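Local coordinates for protein R.Ecl18kI (PDB 2GB7) that cuts double-stranded DNA at the sequence 5'-CCNGG-3' as a type II restriction endonuclease that flips nucleotides out of the helix to set its specificity, at the interface of chains A and B. Coordinates in Å, arbitrary orientation; residue numbers count along the deposited sequence, not the author numbering. Chains: chain A/B, R.Ecl18kI.

Contact 1: the interface of chains A and B. Residues chain A 95, 98-99, 102; chain B 73, 77.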
# COMPACT_ATOMS: atom_id res chain seq x y z
N ARG A 95 27.71 -3.65 20.70
CA ARG A 95 26.78 -2.81 21.46
C ARG A 95 26.81 -1.37 20.97
O ARG A 95 25.77 -0.83 20.66
CB ARG A 95 27.09 -2.85 22.96
CG ARG A 95 26.65 -4.13 23.67
CD ARG A 95 25.21 -4.08 24.12
NE ARG A 95 24.97 -3.04 25.12
N THR A 98 25.18 -1.09 17.62
CA THR A 98 23.72 -1.21 17.72
C THR A 98 23.08 0.00 18.39
O THR A 98 21.88 0.16 18.31
CB THR A 98 23.24 -2.50 18.47
OG1 THR A 98 23.60 -2.45 19.87
CG2 THR A 98 23.84 -3.76 17.83
N MET A 99 23.88 0.82 19.08
CA MET A 99 23.40 2.04 19.74
C MET A 99 23.60 3.27 18.87
O MET A 99 22.75 4.16 18.84
CB MET A 99 24.13 2.26 21.07
CG MET A 99 23.93 1.18 22.12
SD MET A 99 24.37 1.74 23.77
CE MET A 99 22.78 2.41 24.25
N PRO A 102 21.36 2.51 14.89
CA PRO A 102 20.15 1.74 14.57
C PRO A 102 19.24 2.44 13.54
O PRO A 102 18.35 1.80 12.96
CB PRO A 102 19.45 1.63 15.93
CG PRO A 102 19.88 2.86 16.64
CD PRO A 102 21.33 2.97 16.29
N THR B 73 17.51 -1.08 19.47
CA THR B 73 18.82 -1.43 20.08
C THR B 73 18.68 -2.62 21.02
O THR B 73 19.54 -3.54 21.01
CB THR B 73 19.37 -0.23 20.82
OG1 THR B 73 19.63 0.82 19.88
CG2 THR B 73 20.66 -0.58 21.57
N SER B 77 20.27 -6.50 20.76
CA SER B 77 21.26 -7.00 21.73
C SER B 77 21.02 -8.48 22.11
O SER B 77 21.92 -9.18 22.60
CB SER B 77 21.37 -6.02 22.90
OG SER B 77 21.59 -4.71 22.38

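Contact 2: the interface of chains A and B. Residues chain A 158, 190-191, 194-195; chain B 187-188, 190-191.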
# COMPACT_ATOMS: atom_id res chain seq x y z
N LEU A 158 -2.56 0.74 -14.32
CA LEU A 158 -2.77 -0.48 -13.54
C LEU A 158 -2.85 -1.68 -14.50
O LEU A 158 -2.52 -2.81 -14.13
CB LEU A 158 -4.00 -0.23 -12.63
CG LEU A 158 -4.78 -1.35 -11.95
CD1 LEU A 158 -5.18 -0.94 -10.54
CD2 LEU A 158 -6.02 -1.71 -12.75
N GLN A 190 -9.05 -2.83 -4.31
CA GLN A 190 -10.06 -1.77 -4.49
C GLN A 190 -9.67 -0.77 -5.59
O GLN A 190 -10.53 -0.10 -6.16
CB GLN A 190 -10.32 -1.05 -3.17
CG GLN A 190 -10.93 -1.96 -2.10
CD GLN A 190 -10.84 -1.37 -0.72
OE1 GLN A 190 -11.35 -1.93 0.25
NE2 GLN A 190 -10.21 -0.22 -0.61
N GLU A 191 -8.37 -0.71 -5.91
CA GLU A 191 -7.89 0.15 -6.99
C GLU A 191 -8.44 -0.28 -8.34
O GLU A 191 -8.59 0.52 -9.24
CB GLU A 191 -6.34 0.12 -7.00
CG GLU A 191 -5.77 0.66 -5.71
CD GLU A 191 -4.27 0.47 -5.60
OE1 GLU A 191 -3.71 -0.07 -6.55
OE2 GLU A 191 -3.67 0.93 -4.58
N GLU A 194 -11.97 0.83 -9.39
CA GLU A 194 -11.89 2.24 -9.67
C GLU A 194 -11.47 2.52 -11.10
O GLU A 194 -12.07 3.37 -11.78
CB GLU A 194 -10.98 2.95 -8.67
CG GLU A 194 -10.98 4.47 -8.83
CD GLU A 194 -10.06 4.98 -9.92
OE1 GLU A 194 -9.04 4.30 -10.20
OE2 GLU A 194 -10.32 6.08 -10.45
N GLU A 195 -10.47 1.76 -11.57
CA GLU A 195 -9.94 1.98 -12.91
C GLU A 195 -10.90 1.44 -13.95
O GLU A 195 -11.12 2.07 -15.00
CB GLU A 195 -8.55 1.38 -13.00
CG GLU A 195 -7.56 2.25 -12.26
CD GLU A 195 -7.43 3.60 -12.92
OE1 GLU A 195 -7.09 3.60 -14.12
OE2 GLU A 195 -7.74 4.65 -12.28
N GLU B 187 -0.83 5.83 -5.04
CA GLU B 187 -1.99 5.43 -5.88
C GLU B 187 -3.22 4.94 -5.09
O GLU B 187 -4.30 4.65 -5.66
CB GLU B 187 -1.54 4.34 -6.86
CG GLU B 187 -1.79 2.96 -6.34
CD GLU B 187 -0.90 2.52 -5.18
OE1 GLU B 187 0.04 3.25 -4.78
OE2 GLU B 187 -1.16 1.40 -4.64
N ARG B 188 -3.04 4.84 -3.77
CA ARG B 188 -4.05 4.33 -2.84
C ARG B 188 -5.30 5.15 -2.75
O ARG B 188 -6.32 4.61 -2.31
CB ARG B 188 -3.43 4.13 -1.45
CG ARG B 188 -2.41 2.94 -1.46
CD ARG B 188 -1.65 2.82 -0.10
NE ARG B 188 -0.63 3.85 0.09
CZ ARG B 188 -0.78 5.00 0.74
NH1 ARG B 188 -1.96 5.37 1.30
NH2 ARG B 188 0.23 5.82 0.78
N GLN B 190 -7.13 5.67 -5.12
CA GLN B 190 -8.04 4.97 -6.01
C GLN B 190 -9.03 4.12 -5.23
O GLN B 190 -10.12 3.81 -5.73
CB GLN B 190 -7.23 4.13 -7.00
CG GLN B 190 -6.41 5.00 -7.99
CD GLN B 190 -5.36 4.22 -8.79
OE1 GLN B 190 -5.18 3.02 -8.58
NE2 GLN B 190 -4.59 4.92 -9.63
N GLU B 191 -8.67 3.74 -3.99
CA GLU B 191 -9.57 2.94 -3.14
C GLU B 191 -10.83 3.72 -2.79
O GLU B 191 -11.88 3.13 -2.53
CB GLU B 191 -8.86 2.53 -1.85
CG GLU B 191 -7.60 1.66 -2.15
CD GLU B 191 -6.72 1.42 -0.94
OE1 GLU B 191 -7.05 1.97 0.15
OE2 GLU B 191 -5.67 0.68 -1.08

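Contact 3: the interface of chains A and B. Residues chain A 73, 76-77, 80, 97; chain B 94-95, 98.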
# COMPACT_ATOMS: atom_id res chain seq x y z
N THR A 73 25.43 -6.25 3.56
CA THR A 73 26.64 -6.30 4.33
C THR A 73 27.62 -5.24 3.83
O THR A 73 28.25 -4.56 4.62
CB THR A 73 27.19 -7.73 4.33
OG1 THR A 73 26.21 -8.58 4.97
CG2 THR A 73 28.50 -7.79 5.09
N LEU A 76 26.47 -1.73 5.14
CA LEU A 76 26.79 -1.60 6.58
C LEU A 76 28.27 -1.36 6.86
O LEU A 76 28.64 -0.72 7.85
CB LEU A 76 26.29 -2.82 7.36
CG LEU A 76 24.79 -3.06 7.50
CD1 LEU A 76 24.49 -4.43 8.10
CD2 LEU A 76 24.02 -1.93 8.27
N SER A 77 29.14 -1.90 6.00
CA SER A 77 30.58 -1.70 6.17
C SER A 77 30.98 -0.24 6.11
O SER A 77 32.00 0.14 6.69
CB SER A 77 31.36 -2.52 5.15
OG SER A 77 30.72 -3.83 5.05
N ILE A 80 31.17 1.17 9.72
CA ILE A 80 32.14 0.74 10.73
C ILE A 80 33.32 1.71 10.82
O ILE A 80 34.03 1.96 9.83
CB ILE A 80 32.65 -0.72 10.52
CG1 ILE A 80 31.51 -1.65 10.03
CG2 ILE A 80 33.33 -1.22 11.83
CD1 ILE A 80 32.02 -3.11 9.79
N PHE A 97 27.88 -0.20 18.09
CA PHE A 97 27.29 -0.22 16.75
C PHE A 97 25.77 -0.28 16.74
O PHE A 97 25.13 0.38 15.93
CB PHE A 97 27.88 -1.37 15.94
CG PHE A 97 27.58 -1.31 14.47
CD1 PHE A 97 28.34 -0.49 13.62
CD2 PHE A 97 26.60 -2.11 13.91
CE1 PHE A 97 28.06 -0.45 12.25
CE2 PHE A 97 26.32 -2.07 12.53
CZ PHE A 97 27.08 -1.24 11.71
N ILE B 94 32.19 -6.43 14.77
CA ILE B 94 31.12 -5.75 14.05
C ILE B 94 30.93 -6.36 12.67
O ILE B 94 29.81 -6.68 12.27
CB ILE B 94 31.39 -4.23 13.94
CG1 ILE B 94 31.33 -3.59 15.33
CG2 ILE B 94 30.37 -3.57 12.98
CD1 ILE B 94 32.19 -2.35 15.47
N ARG B 95 32.04 -6.54 11.94
CA ARG B 95 31.97 -7.13 10.60
C ARG B 95 31.18 -8.43 10.62
O ARG B 95 30.32 -8.65 9.78
CB ARG B 95 33.38 -7.35 10.04
CG ARG B 95 33.72 -6.48 8.83
CD ARG B 95 32.80 -6.79 7.67
NE ARG B 95 33.53 -6.97 6.42
CZ ARG B 95 33.03 -6.69 5.21
NH1 ARG B 95 33.79 -6.89 4.13
NH2 ARG B 95 31.80 -6.18 5.08
N THR B 98 27.53 -7.88 11.20
CA THR B 98 26.89 -7.47 9.94
C THR B 98 26.72 -8.63 8.96
O THR B 98 25.91 -8.55 8.02
CB THR B 98 27.63 -6.30 9.24
OG1 THR B 98 28.97 -6.71 8.91
CG2 THR B 98 27.69 -5.05 10.12
O HOH W 1 29.81 -4.98 7.02

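Contact 1: the interface of chains A and B
The flat group at the centre is the peptide carbonyl of A:Thr98, met by the hydroxyl of B:Thr73. OG1 of B:Thr73 donates to O of A:Thr98 at 2.8 Å, with a C=O...donor angle of 141° and the donor tilted 26° from the carbonyl plane. The puckered ring of A:Pro102 lies beside this bond, its CG 3.8 Å from OG1 of B:Thr73. The proline stands four residues after A:Thr98 and has no N-H to give to that carbonyl in the usual helical way, so the partner hydroxyl may take the place of that donor. On B:Thr73, OG1 is anti to the carbonyl carbon (chi1 -64°) and CG2 is anti to the backbone N, which sets the methyl against A:Met99. There CG2 lies 3.8 Å from CG of A:Met99, the two side chains crossing at about a right angle. Other hydroxyls of the patch turn back on their own helices. OG1 of A:Thr98 donates to O of A:Arg95 at 2.8 Å, and OG of B:Ser77 donates to O of B:Thr73 at 2.7 Å. A:Arg95 is modelled without its guanidinium, and its CD passes B:Ser77 as a loose neighbour. The patch joins the C-terminal part of helix 90-100 of chain A and the start of helix 102-134 to the last turns of helix 49-77 in chain B.

Contact 2: the interface of chains A and B
A:Glu191 reaches across the interface with an extended side chain and meets the folded side chain of B:Glu187 at about a right angle, their carboxylate planes 88° apart. OE2 of A:Glu191 and OE2 of B:Glu187 come within 2.6 Å. Two ionised carboxylates would repel at that distance, so a shared proton is plausible, although protons are not seen; OE2 of B:Glu191, 4.0 Å from OE2 of A:Glu191, may favour it further. B:Gln190 lies alongside CB and CG of A:Glu191, while B:Glu187 meets its tip; the amide oxygen OE1 of B:Gln190 is 3.5 Å from CB of A:Glu191, amide and carboxylate nearly perpendicular. Toward A:Glu194 the same amide is turned differently, the two planes being only 18° apart. A:Glu194 has CG anti to its backbone N (chi1 -174°) and bends at chi2, which brings OE1 to 3.5 Å from CG of B:Gln190. The reverse pairing is less deep: the amide nitrogen NE2 of A:Gln190 rests 3.3 Å from CB of B:Glu191, a packing contact. A:Glu195 is peripheral. The core of the site lies in both chains where the 3-10 turn 188-190 runs into helix 191-199, with B:Glu187 in the loop just before and the poorly ordered A:Leu158 in another loop.

Contact 3: the interface of chains A and B
Helix 65-77 of chain A packs here against helix 90-100 of chain B, polar groups gathering round a bridging water, while the loop residue A:Ile80 and A:Phe97 of helix 90-100 supply chain A's apolar end. At the polar end, OG1 of A:Thr73 donates to O of B:Thr98 at 3.1 Å, approaching from above the carbonyl plane, 40° out of it. B:Arg95, bent at chi2 and chi3, brings NH2 to 2.6 Å from OG of A:Ser77, a hydrogen bond by its chemistry. O of A:Thr73 and water 1 both lie at the edge of the guanidinium, in its plane. Water 1 bonds to NH2 of B:Arg95 at 3.0 Å and to OG1 of B:Thr98 at 2.7 Å, and also to O of A:Thr73 and OG of A:Ser77, so both chains grip it. At the other end, B:Ile94 has CG2 anti to its backbone N, which points this methyl over the centre of the A:Phe97 ring, 3.8 Å from the centroid. CD1 of A:Ile80 packs on the same methyl at 3.6 Å. Between the ends, A:Leu76 slides antiparallel past the CG2 methyl of B:Thr98. Through A:Phe97 the two copies of helix 90-100 approach each other here.

Contacts 1 and 3 lie about 12 Å apart between the centres of their C-alpha atoms and are near-twins: each sets Thr73 and Ser77 of one chain against Arg95 and Thr98 of the other, with the chains exchanged. They differ in detail, since the arginine guanidinium is modelled in contact 3 but missing in contact 1. Contact 2 sits about 40 Å from contact 1 and 41 Å from contact 3. The contacts given fall in two well-separated places, one through the helices ending at 77 and the 90-100 helices, the other centred on the 188-190 turns and 191-199 helices, which would fix the subunits' relative placement on DNA.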